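Local coordinates for FACT complex subunit SPT16 (Ashbya gossypii, PDB 6A8M), which probably acts, within the FACT complex, as a histone chaperone that reorganises nucleosomes during transcription, replication and repair, and is represented by its N-terminal peptidase-like part, at residues Phe35-Ala40 with Lys48-His53; Glu60-Leu65 with Ala79-Tyr84; Ala135-Tyr140 with Gly163-Leu168; Asn297-Ile302 with Leu371-Ser376. One frame throughout, in Å; residues are numbered along the deposited sequence.

Contact 1 (Phe35-Ala40 with Lys48-His53)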
# COMPACT_ATOMS: atom_id res chain seq x y z
N PHE A 35 -4.58 -16.36 11.73
CA PHE A 35 -4.04 -16.00 10.42
C PHE A 35 -3.14 -17.12 9.93
O PHE A 35 -2.25 -17.56 10.67
CB PHE A 35 -3.25 -14.69 10.49
CG PHE A 35 -4.05 -13.54 11.04
CD1 PHE A 35 -4.90 -12.84 10.21
CD2 PHE A 35 -3.96 -13.19 12.37
CE1 PHE A 35 -5.66 -11.79 10.70
CE2 PHE A 35 -4.73 -12.13 12.87
CZ PHE A 35 -5.58 -11.43 12.03
N ILE A 36 -3.36 -17.57 8.69
CA ILE A 36 -2.64 -18.73 8.16
C ILE A 36 -2.00 -18.32 6.85
O ILE A 36 -2.70 -17.98 5.89
CB ILE A 36 -3.56 -19.95 7.95
CG1 ILE A 36 -4.55 -20.10 9.11
CG2 ILE A 36 -2.71 -21.21 7.78
CD1 ILE A 36 -5.85 -19.35 8.90
N LEU A 37 -0.67 -18.40 6.80
CA LEU A 37 0.06 -18.07 5.58
C LEU A 37 0.53 -19.38 4.98
O LEU A 37 1.23 -20.16 5.64
CB LEU A 37 1.23 -17.14 5.89
CG LEU A 37 1.49 -16.11 4.77
CD1 LEU A 37 2.27 -14.95 5.31
CD2 LEU A 37 2.19 -16.74 3.55
N GLY A 38 0.13 -19.65 3.74
CA GLY A 38 0.61 -20.86 3.09
C GLY A 38 1.89 -20.59 2.32
O GLY A 38 2.82 -19.98 2.84
N SER A 39 1.95 -21.04 1.07
CA SER A 39 3.12 -20.75 0.26
C SER A 39 3.09 -19.29 -0.19
O SER A 39 2.02 -18.70 -0.42
CB SER A 39 3.18 -21.68 -0.96
OG SER A 39 3.34 -23.03 -0.54
N ALA A 40 4.27 -18.70 -0.32
CA ALA A 40 4.36 -17.32 -0.76
C ALA A 40 3.79 -17.18 -2.17
O ALA A 40 3.96 -18.06 -3.02
CB ALA A 40 5.80 -16.83 -0.72
N LYS A 48 -4.04 -9.64 3.46
CA LYS A 48 -4.00 -9.12 4.82
C LYS A 48 -3.01 -9.90 5.67
O LYS A 48 -2.33 -9.32 6.53
CB LYS A 48 -5.39 -9.14 5.44
CG LYS A 48 -6.39 -8.32 4.67
CD LYS A 48 -6.02 -6.86 4.63
CE LYS A 48 -6.94 -6.10 3.63
NZ LYS A 48 -8.39 -6.35 3.89
N THR A 49 -2.93 -11.21 5.46
CA THR A 49 -2.03 -12.00 6.31
C THR A 49 -0.58 -11.69 6.00
O THR A 49 0.24 -11.59 6.92
CB THR A 49 -2.32 -13.49 6.12
OG1 THR A 49 -3.69 -13.73 6.47
CG2 THR A 49 -1.44 -14.30 7.02
N THR A 50 -0.26 -11.49 4.72
CA THR A 50 1.09 -11.07 4.35
C THR A 50 1.41 -9.70 4.91
O THR A 50 2.51 -9.47 5.42
CB THR A 50 1.24 -11.08 2.83
OG1 THR A 50 1.03 -12.40 2.34
CG2 THR A 50 2.64 -10.56 2.41
N ILE A 51 0.46 -8.76 4.82
CA ILE A 51 0.67 -7.45 5.42
C ILE A 51 0.94 -7.60 6.91
O ILE A 51 1.88 -7.00 7.45
CB ILE A 51 -0.53 -6.53 5.14
CG1 ILE A 51 -0.65 -6.26 3.64
CG2 ILE A 51 -0.39 -5.20 5.88
CD1 ILE A 51 -1.98 -5.59 3.27
N LEU A 52 0.12 -8.42 7.59
CA LEU A 52 0.30 -8.62 9.02
C LEU A 52 1.71 -9.13 9.33
O LEU A 52 2.36 -8.65 10.27
CB LEU A 52 -0.76 -9.59 9.54
CG LEU A 52 -0.67 -9.89 11.05
CD1 LEU A 52 -1.05 -8.67 11.89
CD2 LEU A 52 -1.60 -11.04 11.31
N HIS A 53 2.22 -10.08 8.53
CA HIS A 53 3.58 -10.56 8.74
C HIS A 53 4.59 -9.44 8.56
O HIS A 53 5.51 -9.28 9.38
CB HIS A 53 3.93 -11.71 7.79
CG HIS A 53 3.33 -13.01 8.20
ND1 HIS A 53 3.97 -14.21 8.00
CD2 HIS A 53 2.15 -13.30 8.80
CE1 HIS A 53 3.21 -15.19 8.47
NE2 HIS A 53 2.10 -14.66 8.95
O HOH W 1 0.15 -16.65 9.75
O HOH W 2 -5.14 -15.91 7.24
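Phe35 and Leu37 pack on Thr49, Leu52 and His53 in a buried strand-on-helix contact, where strand 32-37 of the N-terminal lobe's sheet meets the first turns of helix 48-57. The short segments run at 93° to each other, their axes 8.3 Å apart at the closest point. Two methyl-on-ring contacts, one in each direction, carry the packing. Leu52, with CG anti to its backbone N (chi1 180°), lays CD2 over a face of Phe35, 3.5 Å from the ring centre. In return Leu37 CD1 lies over a face of His53, 3.4 Å from the imidazole centre. A threonine suits the close crossing between them, because Thr49 packs its methyl CG2 3.9 Å from Phe35 CB while its hydroxyl takes a water. An alanine in place of Phe35 would probably leave Leu52 CD2 without its aromatic partner and open a gap beside the helix. Side chains alternate along the strand, in the mixed six-stranded sheet of the SPT16 N-terminal lobe: Phe35 and Leu37 face helix 48-57, while Ile36 points away from it, onto Phe144 and Trp148 of helix 143-158. One water donates to Phe35 O (2.7 Å) and is hydrogen-bonded to His53 NE2 (2.9 Å). Another accepts from Ile36 N (2.8 Å) and donates to Thr49 OG1 (2.7 Å). The other ring nitrogen, His53 ND1, is hydrogen-bonded to Phe61 N.

Contact 2 (Glu60-Leu65 with Ala79-Tyr84)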
# COMPACT_ATOMS: atom_id res chain seq x y z
N GLU A 60 7.68 -11.73 5.39
CA GLU A 60 6.66 -12.76 5.26
C GLU A 60 7.26 -14.10 5.69
O GLU A 60 8.37 -14.46 5.28
CB GLU A 60 6.13 -12.80 3.82
CG GLU A 60 5.00 -13.77 3.61
CD GLU A 60 4.56 -13.92 2.16
OE1 GLU A 60 5.38 -14.36 1.31
OE2 GLU A 60 3.40 -13.63 1.87
N PHE A 61 6.54 -14.83 6.55
CA PHE A 61 6.96 -16.16 6.99
C PHE A 61 6.03 -17.17 6.35
O PHE A 61 4.90 -17.37 6.83
CB PHE A 61 6.92 -16.30 8.52
CG PHE A 61 8.18 -15.83 9.24
CD1 PHE A 61 8.85 -14.68 8.85
CD2 PHE A 61 8.65 -16.53 10.34
CE1 PHE A 61 10.01 -14.27 9.53
CE2 PHE A 61 9.79 -16.11 11.03
CZ PHE A 61 10.46 -14.98 10.63
N PRO A 62 6.41 -17.80 5.24
CA PRO A 62 5.51 -18.77 4.61
C PRO A 62 5.25 -19.96 5.52
O PRO A 62 5.99 -20.23 6.48
CB PRO A 62 6.26 -19.19 3.35
CG PRO A 62 7.11 -18.02 3.04
CD PRO A 62 7.57 -17.52 4.39
N THR A 63 4.16 -20.67 5.22
CA THR A 63 3.83 -21.92 5.89
C THR A 63 3.82 -21.75 7.41
O THR A 63 4.51 -22.46 8.15
CB THR A 63 4.82 -23.01 5.46
OG1 THR A 63 4.96 -22.97 4.03
CG2 THR A 63 4.32 -24.37 5.83
N THR A 64 3.08 -20.75 7.87
CA THR A 64 3.12 -20.30 9.26
C THR A 64 1.72 -19.91 9.69
O THR A 64 1.00 -19.27 8.93
CB THR A 64 4.06 -19.10 9.42
OG1 THR A 64 5.39 -19.52 9.17
CG2 THR A 64 3.97 -18.50 10.82
N LEU A 65 1.34 -20.30 10.90
CA LEU A 65 0.09 -19.89 11.50
C LEU A 65 0.38 -19.02 12.71
O LEU A 65 1.25 -19.33 13.53
CB LEU A 65 -0.74 -21.12 11.90
CG LEU A 65 -2.13 -20.84 12.48
CD1 LEU A 65 -3.03 -22.06 12.22
CD2 LEU A 65 -2.06 -20.55 13.96
N ALA A 79 11.19 -25.28 12.20
CA ALA A 79 12.31 -25.16 13.13
C ALA A 79 13.27 -24.06 12.69
O ALA A 79 13.83 -23.34 13.53
CB ALA A 79 13.03 -26.50 13.24
N ALA A 80 13.48 -23.91 11.38
CA ALA A 80 14.38 -22.88 10.88
C ALA A 80 13.83 -21.48 11.13
O ALA A 80 14.58 -20.57 11.51
CB ALA A 80 14.64 -23.09 9.39
N LYS A 81 12.53 -21.28 10.92
CA LYS A 81 11.95 -19.97 11.19
C LYS A 81 11.89 -19.69 12.68
O LYS A 81 12.01 -18.53 13.09
CB LYS A 81 10.55 -19.87 10.57
CG LYS A 81 10.58 -19.80 9.04
CD LYS A 81 9.21 -19.52 8.46
CE LYS A 81 9.19 -19.78 6.96
NZ LYS A 81 9.04 -21.22 6.65
N THR A 82 11.69 -20.74 13.48
CA THR A 82 11.70 -20.59 14.93
C THR A 82 13.02 -20.01 15.41
O THR A 82 13.05 -19.25 16.40
CB THR A 82 11.41 -21.95 15.58
OG1 THR A 82 10.07 -22.33 15.26
CG2 THR A 82 11.53 -21.88 17.08
N ARG A 83 14.12 -20.30 14.71
CA ARG A 83 15.42 -19.77 15.09
C ARG A 83 15.46 -18.24 15.05
O ARG A 83 16.15 -17.62 15.87
CB ARG A 83 16.51 -20.35 14.19
N TYR A 84 14.73 -17.62 14.12
CA TYR A 84 14.70 -16.16 14.07
C TYR A 84 13.90 -15.57 15.22
O TYR A 84 14.07 -14.38 15.53
CB TYR A 84 14.09 -15.68 12.75
CG TYR A 84 14.87 -16.08 11.52
CD1 TYR A 84 16.14 -15.58 11.29
CD2 TYR A 84 14.30 -16.93 10.57
CE1 TYR A 84 16.85 -15.94 10.16
CE2 TYR A 84 15.00 -17.29 9.44
CZ TYR A 84 16.27 -16.80 9.23
OH TYR A 84 16.96 -17.16 8.10
O HOH W 3 7.32 -22.71 8.19
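Lys81 and Phe61 slide past each other in opposite directions, the lysine's aliphatic chain running beside the ring so that Lys81 CD comes within 3.6 Å of Phe61 CD2. Farther out the lysine crosses Pro62 at about a right angle, with its CE 3.8 Å from Pro62 CD. There the chain bends (chi4 81°) and NZ makes a weak hydrogen bond of 3.2 Å to Pro62 O. A water bridges the ammonium to the next carbonyl, accepting from Lys81 NZ at 2.7 Å and donating to Thr63 O at 2.8 Å. A lysine suits this partly buried place because its methylenes pack while its charge ends at one carbonyl oxygen and a water. An alanine here would probably leave Pro62 O and the water without the ammonium and take the CD methylene away from Phe61 CD2. Pro62 O also accepts from Thr64 OG1 at 2.8 Å, the hydroxyl standing above the carbonyl plane. Thr63, with phi at +53°, and Thr64 form a G1 beta bulge opposite Leu37. The contact thus brings the start of helix 79-95 against the entry to strand 64-68, which lies between strands 32-37 and 72-77 in the sheet.

Contact 3 (Ala135-Tyr140 with Gly163-Leu168)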
# COMPACT_ATOMS: atom_id res chain seq x y z
N ALA A 135 -8.82 -13.37 8.30
CA ALA A 135 -8.64 -12.65 7.03
C ALA A 135 -9.42 -13.44 5.98
O ALA A 135 -8.88 -14.33 5.31
CB ALA A 135 -7.16 -12.49 6.70
N THR A 136 -10.71 -13.11 5.84
CA THR A 136 -11.63 -14.03 5.16
C THR A 136 -11.40 -14.07 3.66
O THR A 136 -11.76 -15.07 3.02
CB THR A 136 -13.09 -13.67 5.47
OG1 THR A 136 -13.37 -12.32 5.09
CG2 THR A 136 -13.38 -13.83 6.96
N LYS A 137 -10.79 -13.04 3.09
CA LYS A 137 -10.62 -12.97 1.64
C LYS A 137 -9.26 -13.47 1.17
O LYS A 137 -9.05 -13.57 -0.04
CB LYS A 137 -10.82 -11.53 1.15
CG LYS A 137 -12.12 -10.92 1.66
CD LYS A 137 -13.31 -11.78 1.28
CE LYS A 137 -14.58 -11.27 1.95
NZ LYS A 137 -14.67 -9.79 1.84
N ASP A 138 -8.35 -13.81 2.08
CA ASP A 138 -7.02 -14.24 1.67
C ASP A 138 -7.03 -15.65 1.09
O ASP A 138 -7.84 -16.51 1.45
CB ASP A 138 -6.05 -14.22 2.85
CG ASP A 138 -5.69 -12.82 3.30
OD1 ASP A 138 -6.27 -11.82 2.81
OD2 ASP A 138 -4.80 -12.72 4.16
N SER A 139 -6.08 -15.91 0.19
CA SER A 139 -5.98 -17.22 -0.42
C SER A 139 -4.51 -17.58 -0.58
O SER A 139 -3.73 -16.78 -1.11
CB SER A 139 -6.68 -17.26 -1.79
OG SER A 139 -6.45 -18.50 -2.44
N TYR A 140 -4.14 -18.77 -0.09
CA TYR A 140 -2.79 -19.30 -0.24
C TYR A 140 -2.87 -20.78 -0.64
O TYR A 140 -3.87 -21.46 -0.41
CB TYR A 140 -1.96 -19.16 1.05
CG TYR A 140 -1.77 -17.74 1.53
CD1 TYR A 140 -2.67 -17.14 2.41
CD2 TYR A 140 -0.67 -16.99 1.11
CE1 TYR A 140 -2.50 -15.84 2.86
CE2 TYR A 140 -0.47 -15.68 1.56
CZ TYR A 140 -1.39 -15.11 2.43
OH TYR A 140 -1.19 -13.83 2.86
N GLY A 163 -16.74 -17.26 11.69
CA GLY A 163 -15.62 -16.45 11.25
C GLY A 163 -16.03 -15.00 11.04
O GLY A 163 -17.09 -14.70 10.49
N VAL A 164 -15.17 -14.09 11.48
CA VAL A 164 -15.47 -12.67 11.47
C VAL A 164 -14.36 -11.98 10.70
O VAL A 164 -13.19 -12.07 11.10
CB VAL A 164 -15.58 -12.11 12.89
CG1 VAL A 164 -15.63 -10.60 12.86
CG2 VAL A 164 -16.82 -12.69 13.61
N ASP A 165 -14.69 -11.30 9.61
CA ASP A 165 -13.63 -10.63 8.87
C ASP A 165 -13.10 -9.44 9.67
O ASP A 165 -13.86 -8.69 10.28
CB ASP A 165 -14.10 -10.13 7.51
CG ASP A 165 -12.94 -9.63 6.68
OD1 ASP A 165 -12.23 -10.48 6.09
OD2 ASP A 165 -12.72 -8.41 6.67
N VAL A 166 -11.77 -9.26 9.65
CA VAL A 166 -11.19 -8.22 10.49
C VAL A 166 -10.48 -7.16 9.65
O VAL A 166 -9.60 -6.46 10.14
CB VAL A 166 -10.24 -8.83 11.54
CG1 VAL A 166 -10.99 -9.74 12.49
CG2 VAL A 166 -9.09 -9.60 10.86
N SER A 167 -10.89 -6.99 8.38
CA SER A 167 -10.21 -6.01 7.52
C SER A 167 -10.28 -4.60 8.10
O SER A 167 -9.28 -3.88 8.12
CB SER A 167 -10.79 -6.03 6.11
OG SER A 167 -10.29 -7.13 5.38
N LEU A 168 -11.47 -4.17 8.53
CA LEU A 168 -11.56 -2.80 9.03
C LEU A 168 -10.72 -2.63 10.28
O LEU A 168 -10.03 -1.61 10.45
CB LEU A 168 -13.02 -2.43 9.32
CG LEU A 168 -13.28 -1.07 10.01
CD1 LEU A 168 -12.81 0.10 9.14
CD2 LEU A 168 -14.76 -0.89 10.35
O HOH W 4 -12.71 -8.15 3.61
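Asp165 and Thr136 meet where two turns come together at the ends of neighbouring parallel strands: Asp165 opens an Asx turn into helix 167-174, and Thr136 lies in the type I beta turn from Ala135 to Asp138. Strands 131-134 and 162-165 are joined through helix 143-158 as a beta-alpha-beta crossover, so the contact ties the loop that leaves one strand to the tip of the other. The CG of Asp165 is anti to the backbone N (chi1 -171°), which brings it nearer the turn; the two carboxylate oxygens have separate partners. OD1 reaches across the contact and receives Thr136 N at 3.0 Å, the N-H meeting it at 153° and nearly along the C-O axis. OD2 turns back to its own chain and accepts from Ser167 N at 2.9 Å, that donor standing above the carboxylate plane.

Thr136 holds OG1 between its backbone N and carbonyl carbon (chi1 57°), a rotamer that puts the hydroxyl on the side of Asp165 OD1, which the amide already meets. The modelled separation of Thr136 OG1 and Asp165 OD1, 2.4 Å, is too short to be trusted in detail. The same rotamer leaves the methyl CG2 to lie 3.7 Å from Asp165 CA. An aspartate suits the site because its short chain can serve both turns at once. Lys137, which also touches a crystal neighbour, adds a positive charge that would probably steady the carboxylate: its NZ is 4.9 Å from Asp165 OD1, and a water accepts from Lys137 NZ at 3.1 Å while donating to Asp165 OD2 at 3.1 Å.

Contact 4 (Asn297-Ile302 with Leu371-Ser376)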
# COMPACT_ATOMS: atom_id res chain seq x y z
N ASN A 297 8.86 -2.89 2.06
CA ASN A 297 7.43 -3.18 1.92
C ASN A 297 6.55 -1.93 2.06
O ASN A 297 5.32 -2.06 1.91
CB ASN A 297 6.93 -4.26 2.89
CG ASN A 297 7.76 -5.55 2.80
OD1 ASN A 297 8.31 -6.03 3.80
ND2 ASN A 297 7.88 -6.08 1.60
N TYR A 298 7.12 -0.74 2.29
CA TYR A 298 6.31 0.48 2.43
C TYR A 298 6.12 1.14 1.07
O TYR A 298 7.09 1.52 0.42
CB TYR A 298 6.96 1.43 3.46
CG TYR A 298 6.71 0.85 4.82
CD1 TYR A 298 7.61 -0.08 5.38
CD2 TYR A 298 5.56 1.15 5.51
CE1 TYR A 298 7.31 -0.68 6.60
CE2 TYR A 298 5.29 0.58 6.76
CZ TYR A 298 6.16 -0.34 7.27
OH TYR A 298 5.83 -0.94 8.46
N CYS A 299 4.85 1.27 0.65
CA CYS A 299 4.48 1.79 -0.66
C CYS A 299 4.45 3.31 -0.71
O CYS A 299 4.06 3.99 0.24
CB CYS A 299 3.09 1.30 -1.06
SG CYS A 299 2.96 -0.49 -1.17
N SER A 300 4.81 3.84 -1.89
CA SER A 300 4.63 5.24 -2.26
C SER A 300 4.06 5.28 -3.68
O SER A 300 3.99 4.26 -4.38
CB SER A 300 5.94 6.04 -2.18
OG SER A 300 6.92 5.48 -3.04
N ASN A 301 3.63 6.47 -4.08
CA ASN A 301 2.95 6.64 -5.36
C ASN A 301 3.23 8.05 -5.86
O ASN A 301 3.28 8.98 -5.06
CB ASN A 301 1.43 6.42 -5.25
CG ASN A 301 0.77 6.36 -6.60
OD1 ASN A 301 1.22 5.59 -7.44
ND2 ASN A 301 -0.25 7.21 -6.84
N ILE A 302 3.41 8.19 -7.18
CA ILE A 302 3.52 9.50 -7.81
C ILE A 302 2.88 9.40 -9.18
O ILE A 302 3.07 8.40 -9.89
CB ILE A 302 4.99 9.98 -7.93
CG1 ILE A 302 5.03 11.43 -8.45
CG2 ILE A 302 5.86 9.01 -8.77
CD1 ILE A 302 6.44 12.08 -8.39
N LEU A 371 2.00 -0.41 4.10
CA LEU A 371 2.30 -1.78 3.68
C LEU A 371 1.33 -2.25 2.62
O LEU A 371 1.69 -3.06 1.75
CB LEU A 371 2.27 -2.72 4.89
CG LEU A 371 3.35 -2.47 5.95
CD1 LEU A 371 3.09 -3.24 7.24
CD2 LEU A 371 4.72 -2.89 5.38
N GLU A 372 0.08 -1.78 2.67
CA GLU A 372 -0.90 -2.01 1.62
C GLU A 372 -0.87 -0.81 0.68
O GLU A 372 -0.94 0.34 1.14
CB GLU A 372 -2.29 -2.18 2.22
CG GLU A 372 -3.36 -2.70 1.28
CD GLU A 372 -4.61 -3.13 2.05
OE1 GLU A 372 -5.41 -3.90 1.50
OE2 GLU A 372 -4.77 -2.70 3.20
N PHE A 373 -0.76 -1.07 -0.63
CA PHE A 373 -0.69 0.04 -1.58
C PHE A 373 -1.95 0.89 -1.54
O PHE A 373 -1.89 2.13 -1.52
CB PHE A 373 -0.44 -0.45 -3.01
CG PHE A 373 -0.36 0.68 -3.97
CD1 PHE A 373 0.76 1.49 -3.97
CD2 PHE A 373 -1.43 0.98 -4.82
CE1 PHE A 373 0.84 2.58 -4.82
CE2 PHE A 373 -1.34 2.07 -5.67
CZ PHE A 373 -0.20 2.87 -5.66
N ARG A 374 -3.12 0.24 -1.52
CA ARG A 374 -4.40 0.93 -1.45
C ARG A 374 -5.25 0.28 -0.36
O ARG A 374 -5.65 -0.88 -0.48
CB ARG A 374 -5.13 0.89 -2.80
CG ARG A 374 -6.45 1.69 -2.79
CD ARG A 374 -7.18 1.53 -4.10
NE ARG A 374 -8.35 2.43 -4.19
CZ ARG A 374 -8.27 3.71 -4.55
NH1 ARG A 374 -7.10 4.27 -4.84
NH2 ARG A 374 -9.39 4.45 -4.61
N ASP A 375 -5.48 1.03 0.71
CA ASP A 375 -6.34 0.58 1.80
C ASP A 375 -7.78 0.91 1.43
O ASP A 375 -8.24 2.05 1.57
CB ASP A 375 -5.93 1.23 3.10
CG ASP A 375 -6.67 0.67 4.30
OD1 ASP A 375 -7.76 0.06 4.14
OD2 ASP A 375 -6.18 0.89 5.42
N SER A 376 -8.52 -0.12 0.98
CA SER A 376 -9.90 0.06 0.54
C SER A 376 -10.84 0.43 1.67
O SER A 376 -11.97 0.84 1.40
CB SER A 376 -10.39 -1.21 -0.13
OG SER A 376 -9.58 -1.46 -1.27
O HOH W 5 4.01 -4.34 1.06
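Phe373 presents the edge of its ring to Cys299, Ser300 and Asn301, and can be followed outward atom by atom. Its CB lies 3.9 Å from Cys299 SG. CG is anti to the backbone N (chi1 -180°), which sends CG toward strand 298-308. CD1 then meets Cys299 CB at 3.7 Å, and the sulfur sits at the ring edge in a sulfur-aromatic contact. CE1 approaches Ser300 O at 3.6 Å, and CZ approaches Asn301 OD1 at 3.5 Å, both oxygens lying in the ring plane. A phenylalanine suits this place because the slightly positive C-H rim can face such oxygens. The Asn301 amide, turned 85° from the ring, is held from outside by bonds of OD1 to Tyr258 OH and of ND2 to Asn396 OD1.

At the other end of the contact, Leu371 lays CD2 over a face of Tyr298, 3.6 Å from the ring centre, and the same methyl touches Asn297 CB at 3.6 Å. The phenol oxygen of Tyr298 is hydrogen-bonded to Glu181. Leu371 CA also points its hydrogen almost straight at Asn297 O, 3.5 Å away. Leu371 touches Trp55 of helix 48-57 as well, so the loop of 371-376 lies where the two lobes meet. The strand and loop belong to the peptidase-like domain of SPT16, a member of the M24 family with its pita-bread fold.

In the fold
Contacts 1, 2 and 3 all belong to the N-terminal lobe and reach the same six-stranded sheet, whereas contact 4 lies in the M24 peptidase-like domain, near the centre of the chain. Contacts 1 and 4 are buried and rest on methyls and rings; contact 2 is partly buried and mixes apolar packing with a lysine; contact 3 lies at the surface and is carried by one carboxylate. Thr50 links the first three, its hydroxyl bonded to Glu60 of contact 2 and Tyr140 of contact 3. Helix 48-57 also reaches the other domain, where Lys48 and Ile51 pack on Glu372, joining contact 1 to contact 4.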